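Putative thiol-disulfide oxidoreductase (Bacteroides vulgatus, PDB 4GRF) probably acts as a thiol-disulfide oxidoreductase, the crystallised piece being its thioredoxin domain, here carrying a covalently attached glutathione. Local coordinates at residues F36-C41 with Y105-P111; T64-T70 with W88-L93. All coordinates share one frame; numbering follows the deposited sequence.

Contact 1. Residues F36-C41 with Y105-P111; sequences FWFAGC and YCIVGFP. With GSH (glutathione), chain H.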
loop_
_atom_site.group_PDB
_atom_site.type_symbol
_atom_site.label_atom_id
_atom_site.label_comp_id
_atom_site.label_asym_id
_atom_site.label_seq_id
_atom_site.Cartn_x
_atom_site.Cartn_y
_atom_site.Cartn_z
ATOM N N PHE A 36 0.947 0.116 -3.960
ATOM C CA PHE A 36 0.780 1.094 -5.022
ATOM C C PHE A 36 0.018 0.448 -6.184
ATOM O O PHE A 36 0.406 -0.604 -6.707
ATOM C CB PHE A 36 2.124 1.587 -5.552
ATOM C CG PHE A 36 3.004 2.292 -4.536
ATOM C CD1 PHE A 36 3.856 1.574 -3.722
ATOM C CD2 PHE A 36 3.016 3.671 -4.443
ATOM C CE1 PHE A 36 4.688 2.229 -2.812
ATOM C CE2 PHE A 36 3.848 4.321 -3.548
ATOM C CZ PHE A 36 4.665 3.596 -2.728
ATOM N N TRP A 37 -1.060 1.099 -6.596
ATOM C CA TRP A 37 -1.997 0.492 -7.542
ATOM C C TRP A 37 -2.834 1.541 -8.259
ATOM O O TRP A 37 -2.744 2.732 -7.990
ATOM C CB TRP A 37 -2.913 -0.493 -6.804
ATOM C CG TRP A 37 -3.925 0.185 -5.932
ATOM C CD1 TRP A 37 -3.686 0.866 -4.773
ATOM C CD2 TRP A 37 -5.330 0.255 -6.146
ATOM N NE1 TRP A 37 -4.842 1.353 -4.255
ATOM C CE2 TRP A 37 -5.874 1.012 -5.091
ATOM C CE3 TRP A 37 -6.181 -0.213 -7.148
ATOM C CZ2 TRP A 37 -7.223 1.286 -4.988
ATOM C CZ3 TRP A 37 -7.520 0.066 -7.046
ATOM C CH2 TRP A 37 -8.034 0.808 -5.967
ATOM N N PHE A 38 -3.657 1.080 -9.199
ATOM C CA PHE A 38 -4.697 1.919 -9.752
ATOM C C PHE A 38 -5.744 0.964 -10.307
ATOM O O PHE A 38 -5.474 -0.213 -10.495
ATOM C CB PHE A 38 -4.170 2.858 -10.856
ATOM C CG PHE A 38 -3.326 2.169 -11.874
ATOM C CD1 PHE A 38 -1.965 1.986 -11.649
ATOM C CD2 PHE A 38 -3.871 1.690 -13.052
ATOM C CE1 PHE A 38 -1.173 1.337 -12.584
ATOM C CE2 PHE A 38 -3.077 1.048 -13.997
ATOM C CZ PHE A 38 -1.727 0.870 -13.756
ATOM N N ALA A 39 -6.943 1.478 -10.534
ATOM C CA ALA A 39 -8.089 0.658 -10.897
ATOM C C ALA A 39 -7.856 -0.196 -12.150
ATOM O O ALA A 39 -8.347 -1.333 -12.221
ATOM C CB ALA A 39 -9.307 1.557 -11.085
ATOM N N GLY A 40 -7.110 0.337 -13.116
ATOM C CA GLY A 40 -6.866 -0.364 -14.383
ATOM C C GLY A 40 -5.718 -1.363 -14.360
ATOM O O GLY A 40 -5.273 -1.849 -15.410
ATOM N N CYS A 41 -5.231 -1.673 -13.165
ATOM C CA CYS A 41 -4.168 -2.660 -13.009
ATOM C C CYS A 41 -4.774 -3.984 -12.548
ATOM O O CYS A 41 -5.082 -4.171 -11.351
ATOM C CB CYS A 41 -3.157 -2.138 -11.988
ATOM S SG CYS A 41 -1.908 -3.336 -11.511
ATOM N N TYR A 105 10.101 6.317 -5.081
ATOM C CA TYR A 105 10.129 4.879 -4.816
ATOM C C TYR A 105 10.694 4.090 -5.985
ATOM O O TYR A 105 10.772 2.862 -5.929
ATOM C CB TYR A 105 8.720 4.365 -4.464
ATOM C CG TYR A 105 8.340 4.622 -3.021
ATOM C CD1 TYR A 105 7.811 5.849 -2.625
ATOM C CD2 TYR A 105 8.524 3.635 -2.046
ATOM C CE1 TYR A 105 7.455 6.079 -1.306
ATOM C CE2 TYR A 105 8.172 3.842 -0.728
ATOM C CZ TYR A 105 7.657 5.061 -0.346
ATOM O OH TYR A 105 7.327 5.255 0.956
ATOM N N CYS A 106 11.097 4.822 -7.022
ATOM C CA CYS A 106 11.583 4.259 -8.272
ATOM C C CYS A 106 10.679 3.153 -8.800
ATOM O O CYS A 106 11.126 2.044 -9.115
ATOM C CB CYS A 106 12.986 3.718 -8.151
ATOM S SG CYS A 106 13.504 3.128 -9.767
ATOM N N ILE A 107 9.396 3.477 -8.891
ATOM C CA ILE A 107 8.405 2.507 -9.311
ATOM C C ILE A 107 8.323 2.480 -10.807
ATOM O O ILE A 107 8.010 3.483 -11.453
ATOM C CB ILE A 107 7.015 2.807 -8.741
ATOM C CG1 ILE A 107 7.050 2.681 -7.213
ATOM C CG2 ILE A 107 5.981 1.850 -9.305
ATOM C CD1 ILE A 107 5.810 3.223 -6.522
ATOM N N VAL A 108 8.611 1.300 -11.331
ATOM C CA VAL A 108 8.651 1.054 -12.751
ATOM C C VAL A 108 7.394 0.330 -13.215
ATOM O O VAL A 108 6.875 0.587 -14.304
ATOM C CB VAL A 108 9.885 0.183 -13.061
ATOM C CG1 VAL A 108 9.932 -0.200 -14.520
ATOM C CG2 VAL A 108 11.159 0.909 -12.640
ATOM N N GLY A 109 6.930 -0.606 -12.402
ATOM C CA GLY A 109 5.777 -1.429 -12.780
ATOM C C GLY A 109 4.843 -1.672 -11.616
ATOM O O GLY A 109 5.215 -1.466 -10.463
ATOM N N PHE A 110 3.627 -2.108 -11.932
ATOM C CA PHE A 110 2.586 -2.386 -10.932
ATOM C C PHE A 110 2.086 -3.811 -11.092
ATOM O O PHE A 110 2.111 -4.352 -12.193
ATOM C CB PHE A 110 1.405 -1.441 -11.112
ATOM C CG PHE A 110 1.751 -0.000 -10.950
ATOM C CD1 PHE A 110 2.398 0.681 -11.965
ATOM C CD2 PHE A 110 1.420 0.689 -9.794
ATOM C CE1 PHE A 110 2.725 2.022 -11.825
ATOM C CE2 PHE A 110 1.733 2.029 -9.654
ATOM C CZ PHE A 110 2.386 2.698 -10.672
ATOM N N PRO A 111 1.632 -4.437 -9.995
ATOM C CA PRO A 111 1.572 -3.917 -8.647
ATOM C C PRO A 111 2.975 -3.675 -8.070
ATOM O O PRO A 111 3.940 -4.282 -8.513
ATOM C CB PRO A 111 0.882 -5.053 -7.870
ATOM C CG PRO A 111 1.241 -6.288 -8.611
ATOM C CD PRO A 111 1.311 -5.878 -10.051
HETATM N N1 GSH H . 19.084 6.729 -2.678
HETATM C CA1 GSH H . 18.879 6.142 -4.029
HETATM C C1 GSH H . 19.834 6.715 -5.041
HETATM O O11 GSH H . 20.472 5.930 -5.777
HETATM O O12 GSH H . 19.955 7.960 -5.115
HETATM C CB1 GSH H . 17.430 6.383 -4.450
HETATM C CG1 GSH H . 17.223 6.151 -5.945
HETATM C CD1 GSH H . 16.965 4.687 -6.237
HETATM O OE1 GSH H . 16.873 3.849 -5.351
HETATM N N2 GSH H . 16.829 4.363 -7.522
HETATM C CA2 GSH H . 16.516 3.007 -7.910
HETATM C C2 GSH H . 17.558 2.034 -7.446
HETATM O O2 GSH H . 18.745 2.231 -7.660
HETATM C CB2 GSH H . 16.360 2.907 -9.428
HETATM S SG2 GSH H . 15.242 4.156 -10.096
HETATM N N3 GSH H . 17.072 0.973 -6.812
HETATM C CA3 GSH H . 17.882 -0.123 -6.318
HETATM C C3 GSH H . 17.001 -1.310 -5.969
HETATM O O31 GSH H . 17.542 -2.327 -5.492
HETATM O O32 GSH H . 15.761 -1.238 -6.161
#
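With CG of Phe-36 anti to its own carbonyl carbon (chi1 -61°) and CG of Phe-110 turned the same way, the two side chains are directed at each other's segments, while CG of Phe-38, held between its backbone N and carbonyl carbon (chi1 48°), swings that ring across to Phe-110. The Phe-36 ring works on two fronts. Over the centre of one face sits the methyl CD1 of Ile-107, a CH-pi contact 3.5 Å from the ring centroid. At its far end, atom CZ of Phe-36 points into the middle of the Tyr-105 ring, 3.8 Å from CG of Tyr-105, in a tilted edge-to-face pair. Tyr-105 is anchored in turn by its hydroxyl, hydrogen-bonded to the carbonyl oxygen of Pro-10.

Phe-110 is clamped between two residues: CE1 of Phe-38 reaches one face, 3.6 Å from CG of Phe-110, and CG2 of Ile-107 lies against the opposite face. Phe-38 and Phe-110 form a T-shaped pair, planes at 77°. The backbone oxygen of Phe-36 meets the rim of the Phe-110 ring, 3.5 Å from CD2.

SG of Cys-41, disulfide-bonded to Cys-44, rests 3.8 Å from CB of Phe-110 and 4.0 Å from N of Pro-111. Just before Ile-107, SG of Cys-106, in one of its two conformers, is joined to SG2 of glutathione at 2.0 Å. A CxxC disulfide at the start of a helix, faced by a proline after a cis peptide bond, is characteristic of the active site of thioredoxin-family oxidoreductases, consistent with a redox role here.

Contact 2. Residues T64-T70 with W88-L93; sequences TIYGVST and WNQVLL. With SO4 (sulfate ion), chain E.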
loop_
_atom_site.group_PDB
_atom_site.type_symbol
_atom_site.label_atom_id
_atom_site.label_comp_id
_atom_site.label_asym_id
_atom_site.label_seq_id
_atom_site.Cartn_x
_atom_site.Cartn_y
_atom_site.Cartn_z
ATOM N N THR A 64 -0.849 -2.752 9.481
ATOM C CA THR A 64 -1.930 -2.292 8.625
ATOM C C THR A 64 -1.519 -2.302 7.136
ATOM O O THR A 64 -0.380 -2.603 6.783
ATOM C CB THR A 64 -2.469 -0.912 9.052
ATOM O OG1 THR A 64 -3.709 -0.651 8.384
ATOM C CG2 THR A 64 -1.468 0.202 8.773
ATOM N N ILE A 65 -2.492 -2.019 6.278
ATOM C CA ILE A 65 -2.225 -1.842 4.857
ATOM C C ILE A 65 -2.570 -0.416 4.491
ATOM O O ILE A 65 -3.624 0.131 4.884
ATOM C CB ILE A 65 -3.028 -2.834 3.981
ATOM C CG1 ILE A 65 -2.719 -4.295 4.399
ATOM C CG2 ILE A 65 -2.748 -2.584 2.500
ATOM C CD1 ILE A 65 -3.510 -5.360 3.651
ATOM N N TYR A 66 -1.656 0.195 3.737
ATOM C CA TYR A 66 -1.795 1.549 3.229
ATOM C C TYR A 66 -1.804 1.466 1.699
ATOM O O TYR A 66 -0.783 1.193 1.048
ATOM C CB TYR A 66 -0.629 2.396 3.738
ATOM C CG TYR A 66 -0.599 3.876 3.359
ATOM C CD1 TYR A 66 -1.618 4.746 3.718
ATOM C CD2 TYR A 66 0.514 4.411 2.728
ATOM C CE1 TYR A 66 -1.551 6.095 3.413
ATOM C CE2 TYR A 66 0.591 5.748 2.411
ATOM C CZ TYR A 66 -0.432 6.594 2.762
ATOM O OH TYR A 66 -0.339 7.929 2.445
ATOM N N GLY A 67 -2.989 1.632 1.116
ATOM C CA GLY A 67 -3.114 1.578 -0.329
ATOM C C GLY A 67 -2.976 2.959 -0.934
ATOM O O GLY A 67 -3.578 3.932 -0.444
ATOM N N VAL A 68 -2.163 3.039 -1.990
ATOM C CA VAL A 68 -1.805 4.292 -2.627
ATOM C C VAL A 68 -2.119 4.223 -4.100
ATOM O O VAL A 68 -1.459 3.494 -4.837
ATOM C CB VAL A 68 -0.311 4.604 -2.424
ATOM C CG1 VAL A 68 0.047 5.942 -3.052
ATOM C CG2 VAL A 68 0.038 4.574 -0.950
ATOM N N SER A 69 -3.167 4.940 -4.526
ATOM C CA SER A 69 -3.571 4.915 -5.936
ATOM C C SER A 69 -3.096 6.112 -6.716
ATOM O O SER A 69 -3.073 7.241 -6.212
ATOM C CB SER A 69 -5.092 4.811 -6.081
ATOM O OG SER A 69 -5.493 4.927 -7.440
ATOM N N THR A 70 -2.737 5.833 -7.963
ATOM C CA THR A 70 -2.358 6.834 -8.934
ATOM C C THR A 70 -3.491 7.117 -9.933
ATOM O O THR A 70 -3.278 7.744 -10.957
ATOM C CB THR A 70 -1.131 6.375 -9.733
ATOM O OG1 THR A 70 -1.436 5.180 -10.448
ATOM C CG2 THR A 70 0.060 6.126 -8.826
ATOM N N TRP A 88 -9.115 -1.239 3.670
ATOM C CA TRP A 88 -8.068 -0.865 4.594
ATOM C C TRP A 88 -7.813 0.637 4.407
ATOM O O TRP A 88 -8.693 1.340 3.925
ATOM C CB TRP A 88 -6.804 -1.736 4.373
ATOM C CG TRP A 88 -6.432 -1.937 2.915
ATOM C CD1 TRP A 88 -5.761 -1.055 2.102
ATOM C CD2 TRP A 88 -6.720 -3.092 2.103
ATOM N NE1 TRP A 88 -5.610 -1.607 0.835
ATOM C CE2 TRP A 88 -6.186 -2.854 0.826
ATOM C CE3 TRP A 88 -7.354 -4.314 2.354
ATOM C CZ2 TRP A 88 -6.280 -3.790 -0.207
ATOM C CZ3 TRP A 88 -7.473 -5.231 1.310
ATOM C CH2 TRP A 88 -6.917 -4.969 0.062
ATOM N N ASN A 89 -6.652 1.149 4.796
ATOM C CA ASN A 89 -6.403 2.581 4.631
ATOM C C ASN A 89 -6.099 2.837 3.162
ATOM O O ASN A 89 -5.051 2.434 2.678
ATOM C CB ASN A 89 -5.212 3.003 5.486
ATOM C CG ASN A 89 -5.494 2.864 6.964
ATOM O OD1 ASN A 89 -6.253 3.655 7.531
ATOM N ND2 ASN A 89 -4.897 1.870 7.595
ATOM N N GLN A 90 -7.016 3.481 2.464
ATOM C CA GLN A 90 -6.859 3.757 1.041
ATOM C C GLN A 90 -6.739 5.249 0.783
ATOM O O GLN A 90 -7.649 6.022 1.149
ATOM C CB GLN A 90 -8.092 3.243 0.285
ATOM C CG GLN A 90 -8.289 1.735 0.302
ATOM C CD GLN A 90 -7.428 1.019 -0.723
ATOM O OE1 GLN A 90 -6.380 1.514 -1.141
ATOM N NE2 GLN A 90 -7.857 -0.179 -1.117
ATOM N N VAL A 91 -5.661 5.665 0.121
ATOM C CA VAL A 91 -5.531 7.054 -0.288
ATOM C C VAL A 91 -5.352 7.186 -1.789
ATOM O O VAL A 91 -4.854 6.283 -2.457
ATOM C CB VAL A 91 -4.378 7.804 0.408
ATOM C CG1 VAL A 91 -4.588 7.810 1.911
ATOM C CG2 VAL A 91 -3.014 7.232 0.011
ATOM N N LEU A 92 -5.774 8.341 -2.294
ATOM C CA LEU A 92 -5.560 8.730 -3.677
ATOM C C LEU A 92 -4.585 9.890 -3.726
ATOM O O LEU A 92 -4.796 10.920 -3.062
ATOM C CB LEU A 92 -6.894 9.153 -4.290
ATOM C CG LEU A 92 -6.873 9.570 -5.755
ATOM C CD1 LEU A 92 -6.429 8.417 -6.638
ATOM C CD2 LEU A 92 -8.249 10.066 -6.173
ATOM N N LEU A 93 -3.536 9.729 -4.517
ATOM C CA LEU A 93 -2.530 10.783 -4.697
ATOM C C LEU A 93 -3.147 11.948 -5.471
ATOM O O LEU A 93 -3.927 11.755 -6.417
ATOM C CB LEU A 93 -1.310 10.266 -5.428
ATOM C CG LEU A 93 -0.495 9.204 -4.689
ATOM C CD1 LEU A 93 0.670 8.724 -5.545
ATOM C CD2 LEU A 93 -0.021 9.731 -3.346
HETATM S S SO4 E . -6.115 0.525 10.820
HETATM O O1 SO4 E . -6.006 0.299 12.279
HETATM O O2 SO4 E . -5.651 -0.699 10.110
HETATM O O3 SO4 E . -7.525 0.803 10.456
HETATM O O4 SO4 E . -5.291 1.707 10.457
#
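Ile-65 lays its methyl CG2 over the five-membered ring of Trp-88, 3.5 Å from the ring centroid and 17° off the normal. With CG of Trp-88 between its backbone N and carbonyl carbon (chi1 44°), that ring is presented face-on to Ile-65. The strands are stitched by four nearly straight backbone bonds, among them Val-91 N to Gly-67 O at 2.8 Å, and a more bent one from Asn-89 N to Ile-65 O. On the sheet face of Tyr-66, CE1 of Tyr-66 touches CG1 of Val-91 at 3.8 Å; further along this face, CG1 of Val-68 packs 3.7 Å from CG of Leu-93. Gln-90, bent at chi2, brings OE1 to 3.4 Å from CA of Gly-67, just where a side chain on that glycine would clash.

Outside this shell, Leu-51 of helix 48-58 packs on both Ile-65 and Trp-88. Replacing Trp-88 with an alanine would probably leave the Ile-65 methyl without its aromatic partner and open a gap beside Leu-51. The Tyr-66 hydroxyl is fixed to the carbonyl oxygen of Val-22, and NE2 of Gln-90 is held by that of Ser-86. At the starting end a sulfate, probably from the crystallisation liquor, accepts bonds from OG1 of Thr-64 (2.6 Å to O2) and ND2 of Asn-89 (2.9 Å to O4), with Tyr-55 as a further partner. Helix 74-84 links the two parallel strands, making a beta-alpha-beta crossover of the thioredoxin-fold sheet.

How the contacts relate
Contacts 1 and 2 have centres about 12 Å apart and are joined through neighbouring strands 31-37 and 63-69 of one sheet. Two probable backbone hydrogen bonds tie them, Trp-37 N to Val-68 O at 3.0 Å and Thr-70 N to Trp-37 O at 3.1 Å. Side chains meet as well: CD1 of Phe-38 packs 3.5 Å from OG1 of Thr-70. In sequence, contact 2 is nested inside the loop closed by contact 1. Contact 1 holds Cys-41 of the probably redox-active disulfide with Cys-44, and Cys-106 with its glutathione, but SG of Cys-41 is 16.8 Å from SG of Cys-106. Contact 2 approaches that disulfide through Thr-70, whose side chain lies near the cysteine pair without touching it.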